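Local coordinates for RagB/SusD domain protein (Flavobacterium johnsoniae, PDB 5J90), which binds chitin as a SusD homologue and probably takes part in chitin uptake through a polysaccharide utilization locus, at residues V42-Q50 with Y251-W262. Sequence-based numbering, arbitrary orientation.
Sequences VLTPEWVYQ and YTNPIATISSSW
Pro254 pushes its ring against Tyr49, CG lying 3.5 Å from Tyr49 CB, and so illustrates how a proline in the turn leading into one helix can pack against a neighbouring helix. The phenol is directed across the segment 251-262 because Tyr49 CG stands anti to the backbone N (chi1 177°). There Ile258 CD1 meets the ring edge in its plane, 3.7 Å from Tyr49 CD2, while Ile255 CG1 approaches Tyr49 CE2 obliquely. With an alanine at Tyr49, Ile255 and Ile258 would probably lose their aromatic neighbour, Asp58 a hydrogen-bond partner, and a gap would open beside Pro254 CG. That same CG packs 3.7 Å from Val42 O and can give it no hydrogen bond, so this carbonyl is buried without a partner. Glu46 CG lies beside Pro254 CB and Thr257 CB; the bend at chi2 turns the carboxylate so that OE2 comes 3.6 Å from Thr257 OG1, a contact rather than a bond.

The rim of the Trp262 indole, at CH2, abuts Trp47 CB at 3.9 Å, and Thr257 CG2 sits above one indole face, toward its rim. Thr44 CG2 sits over a face of Tyr251 in a CH-pi contact, 3.9 Å from the ring centroid. A water donates to Leu43 O (2.6 Å) and to Thr252 O.

Further out, Asn253 OD1 accepts a capping hydrogen bond from Ile255 N on the turn that leads into the helix, and Asp58 holds the Tyr49 hydroxyl. The start of helix 46-54 and helix 255-261 cross nearly perpendicularly here, at -89°, within this largely helical SusD-type fold. Direct cohesion thus relies on apolar fit, with a water joining the two loops.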
loop_
_atom_site.group_PDB
_atom_site.type_symbol
_atom_site.label_atom_id
_atom_site.label_comp_id
_atom_site.label_asym_id
_atom_site.label_seq_id
_atom_site.Cartn_x
_atom_site.Cartn_y
_atom_site.Cartn_z
ATOM N N VAL A 42 25.565 -14.455 5.519
ATOM C CA VAL A 42 26.266 -15.404 6.380
ATOM C C VAL A 42 27.315 -16.168 5.583
ATOM O O VAL A 42 26.992 -16.915 4.663
ATOM C CB VAL A 42 25.295 -16.370 7.071
ATOM C CG1 VAL A 42 26.072 -17.441 7.835
ATOM C CG2 VAL A 42 24.372 -15.596 8.005
ATOM N N LEU A 43 28.582 -15.956 5.922
ATOM C CA LEU A 43 29.657 -16.525 5.122
ATOM C C LEU A 43 29.899 -17.988 5.445
ATOM O O LEU A 43 30.313 -18.759 4.573
ATOM C CB LEU A 43 30.937 -15.707 5.290
ATOM C CG LEU A 43 30.839 -14.265 4.800
ATOM C CD1 LEU A 43 32.201 -13.590 4.878
ATOM C CD2 LEU A 43 30.271 -14.185 3.387
ATOM N N THR A 44 29.641 -18.370 6.693
ATOM C CA THR A 44 29.825 -19.752 7.121
ATOM C C THR A 44 28.891 -20.074 8.288
ATOM O O THR A 44 28.608 -19.215 9.113
ATOM C CB THR A 44 31.300 -20.011 7.521
ATOM O OG1 THR A 44 31.544 -21.424 7.585
ATOM C CG2 THR A 44 31.612 -19.381 8.866
ATOM N N PRO A 45 28.389 -21.315 8.349
ATOM C CA PRO A 45 28.571 -22.377 7.357
ATOM C C PRO A 45 27.744 -22.125 6.095
ATOM O O PRO A 45 26.775 -21.359 6.134
ATOM C CB PRO A 45 28.065 -23.624 8.088
ATOM C CG PRO A 45 27.050 -23.102 9.032
ATOM C CD PRO A 45 27.510 -21.729 9.455
ATOM N N GLU A 46 28.118 -22.770 4.997
ATOM C CA GLU A 46 27.461 -22.554 3.714
ATOM C C GLU A 46 25.982 -22.914 3.744
ATOM O O GLU A 46 25.172 -22.272 3.060
ATOM C CB GLU A 46 28.178 -23.313 2.595
ATOM C CG GLU A 46 29.665 -22.981 2.460
ATOM C CD GLU A 46 30.565 -23.892 3.280
ATOM O OE1 GLU A 46 30.084 -24.514 4.252
ATOM O OE2 GLU A 46 31.768 -23.985 2.945
ATOM N N TRP A 47 25.624 -23.927 4.536
ATOM C CA TRP A 47 24.233 -24.341 4.619
ATOM C C TRP A 47 23.361 -23.254 5.236
ATOM O O TRP A 47 22.172 -23.170 4.937
ATOM C CB TRP A 47 24.066 -25.698 5.342
ATOM C CG TRP A 47 24.421 -25.723 6.806
ATOM C CD1 TRP A 47 25.614 -26.101 7.362
ATOM C CD2 TRP A 47 23.559 -25.396 7.899
ATOM N NE1 TRP A 47 25.547 -26.005 8.731
ATOM C CE2 TRP A 47 24.299 -25.579 9.087
ATOM C CE3 TRP A 47 22.233 -24.962 7.989
ATOM C CZ2 TRP A 47 23.753 -25.342 10.352
ATOM C CZ3 TRP A 47 21.694 -24.719 9.245
ATOM C CH2 TRP A 47 22.453 -24.915 10.409
ATOM N N VAL A 48 23.949 -22.417 6.090
ATOM C CA VAL A 48 23.195 -21.295 6.642
ATOM C C VAL A 48 22.952 -20.224 5.573
ATOM O O VAL A 48 21.836 -19.720 5.468
ATOM C CB VAL A 48 23.836 -20.690 7.907
ATOM C CG1 VAL A 48 23.068 -19.449 8.346
ATOM C CG2 VAL A 48 23.851 -21.724 9.043
ATOM N N TYR A 49 23.963 -19.877 4.770
ATOM C CA TYR A 49 23.716 -18.943 3.666
ATOM C C TYR A 49 22.593 -19.451 2.759
ATOM O O TYR A 49 21.734 -18.680 2.308
ATOM C CB TYR A 49 24.980 -18.650 2.826
ATOM C CG TYR A 49 24.598 -17.748 1.670
ATOM C CD1 TYR A 49 24.538 -16.374 1.838
ATOM C CD2 TYR A 49 24.191 -18.273 0.451
ATOM C CE1 TYR A 49 24.125 -15.541 0.810
ATOM C CE2 TYR A 49 23.774 -17.453 -0.579
ATOM C CZ TYR A 49 23.742 -16.083 -0.394
ATOM O OH TYR A 49 23.310 -15.268 -1.422
ATOM N N GLN A 50 22.609 -20.746 2.465
ATOM C CA GLN A 50 21.608 -21.320 1.590
ATOM C C GLN A 50 20.199 -21.007 2.105
ATOM O O GLN A 50 19.298 -20.748 1.311
ATOM C CB GLN A 50 21.814 -22.838 1.474
ATOM C CG GLN A 50 20.950 -23.490 0.419
ATOM C CD GLN A 50 21.182 -24.980 0.323
ATOM O OE1 GLN A 50 21.459 -25.645 1.325
ATOM N NE2 GLN A 50 21.060 -25.514 -0.880
ATOM N N TYR A 251 37.190 -17.093 4.278
ATOM C CA TYR A 251 36.071 -17.755 3.599
ATOM C C TYR A 251 35.909 -17.410 2.126
ATOM O O TYR A 251 36.072 -16.259 1.721
ATOM C CB TYR A 251 34.743 -17.479 4.324
ATOM C CG TYR A 251 34.795 -17.755 5.810
ATOM C CD1 TYR A 251 35.027 -19.040 6.285
ATOM C CD2 TYR A 251 34.622 -16.733 6.734
ATOM C CE1 TYR A 251 35.086 -19.297 7.647
ATOM C CE2 TYR A 251 34.673 -16.984 8.101
ATOM C CZ TYR A 251 34.913 -18.267 8.545
ATOM O OH TYR A 251 34.970 -18.521 9.898
ATOM N N THR A 252 35.579 -18.421 1.339
ATOM C CA THR A 252 35.115 -18.241 -0.025
ATOM C C THR A 252 33.600 -17.957 0.024
ATOM O O THR A 252 32.902 -18.465 0.908
ATOM C CB THR A 252 35.407 -19.513 -0.841
ATOM O OG1 THR A 252 36.830 -19.695 -0.914
ATOM C CG2 THR A 252 34.856 -19.423 -2.253
ATOM N N ASN A 253 33.096 -17.146 -0.908
ATOM C CA ASN A 253 31.650 -16.943 -1.052
ATOM C C ASN A 253 30.936 -18.304 -0.963
ATOM O O ASN A 253 31.280 -19.231 -1.697
ATOM C CB ASN A 253 31.365 -16.277 -2.403
ATOM C CG ASN A 253 29.914 -15.873 -2.571
ATOM O OD1 ASN A 253 29.001 -16.609 -2.189
ATOM N ND2 ASN A 253 29.694 -14.697 -3.158
ATOM N N PRO A 254 29.953 -18.441 -0.051
ATOM C CA PRO A 254 29.349 -19.764 0.167
ATOM C C PRO A 254 28.615 -20.315 -1.055
ATOM O O PRO A 254 28.390 -21.525 -1.151
ATOM C CB PRO A 254 28.370 -19.528 1.333
ATOM C CG PRO A 254 28.144 -18.053 1.355
ATOM C CD PRO A 254 29.440 -17.434 0.891
ATOM N N ILE A 255 28.259 -19.440 -1.991
ATOM C CA ILE A 255 27.603 -19.893 -3.210
ATOM C C ILE A 255 28.494 -20.848 -4.014
ATOM O O ILE A 255 27.989 -21.729 -4.709
ATOM C CB ILE A 255 27.127 -18.701 -4.074
ATOM C CG1 ILE A 255 26.103 -17.859 -3.295
ATOM C CG2 ILE A 255 26.509 -19.190 -5.374
ATOM C CD1 ILE A 255 25.786 -16.535 -3.954
ATOM N N ALA A 256 29.812 -20.677 -3.922
ATOM C CA ALA A 256 30.722 -21.565 -4.647
ATOM C C ALA A 256 30.496 -23.025 -4.249
ATOM O O ALA A 256 30.482 -23.914 -5.105
ATOM C CB ALA A 256 32.165 -21.153 -4.402
ATOM N N THR A 257 30.297 -23.264 -2.957
ATOM C CA THR A 257 30.026 -24.608 -2.445
ATOM C C THR A 257 28.622 -25.080 -2.818
ATOM O O THR A 257 28.441 -26.190 -3.319
ATOM C CB THR A 257 30.196 -24.645 -0.919
ATOM O OG1 THR A 257 31.565 -24.378 -0.593
ATOM C CG2 THR A 257 29.795 -26.004 -0.348
ATOM N N ILE A 258 27.619 -24.244 -2.552
ATOM C CA ILE A 258 26.230 -24.578 -2.863
ATOM C C ILE A 258 26.076 -24.962 -4.330
ATOM O O ILE A 258 25.368 -25.921 -4.670
ATOM C CB ILE A 258 25.296 -23.409 -2.501
ATOM C CG1 ILE A 258 25.411 -23.118 -1.005
ATOM C CG2 ILE A 258 23.866 -23.737 -2.887
ATOM C CD1 ILE A 258 24.789 -21.783 -0.603
ATOM N N SER A 259 26.772 -24.235 -5.199
ATOM C CA SER A 259 26.748 -24.531 -6.627
ATOM C C SER A 259 27.668 -25.702 -7.021
ATOM O O SER A 259 27.188 -26.773 -7.386
ATOM C CB SER A 259 27.101 -23.283 -7.441
ATOM O OG SER A 259 27.054 -23.566 -8.826
ATOM N N SER A 260 28.977 -25.491 -6.941
ATOM C CA SER A 260 29.937 -26.458 -7.476
ATOM C C SER A 260 29.971 -27.789 -6.732
ATOM O O SER A 260 30.134 -28.839 -7.360
ATOM C CB SER A 260 31.340 -25.855 -7.523
ATOM O OG SER A 260 31.398 -24.802 -8.472
ATOM N N SER A 261 29.839 -27.761 -5.411
ATOM C CA SER A 261 29.929 -28.998 -4.631
ATOM C C SER A 261 28.599 -29.729 -4.511
ATOM O O SER A 261 28.532 -30.949 -4.685
ATOM C CB SER A 261 30.491 -28.723 -3.239
ATOM O OG SER A 261 31.756 -28.094 -3.321
ATOM N N TRP A 262 27.533 -28.992 -4.202
ATOM C CA TRP A 262 26.249 -29.620 -3.898
ATOM C C TRP A 262 25.311 -29.681 -5.094
ATOM O O TRP A 262 24.324 -30.422 -5.069
ATOM C CB TRP A 262 25.536 -28.876 -2.771
ATOM C CG TRP A 262 26.304 -28.766 -1.504
ATOM C CD1 TRP A 262 27.451 -29.430 -1.168
ATOM C CD2 TRP A 262 25.985 -27.929 -0.391
ATOM N NE1 TRP A 262 27.858 -29.060 0.088
ATOM C CE2 TRP A 262 26.982 -28.128 0.584
ATOM C CE3 TRP A 262 24.959 -27.016 -0.129
ATOM C CZ2 TRP A 262 26.976 -27.462 1.806
ATOM C CZ3 TRP A 262 24.954 -26.355 1.086
ATOM C CH2 TRP A 262 25.955 -26.581 2.038
HETATM O O HOH W 1 32.001 -19.985 3.028
#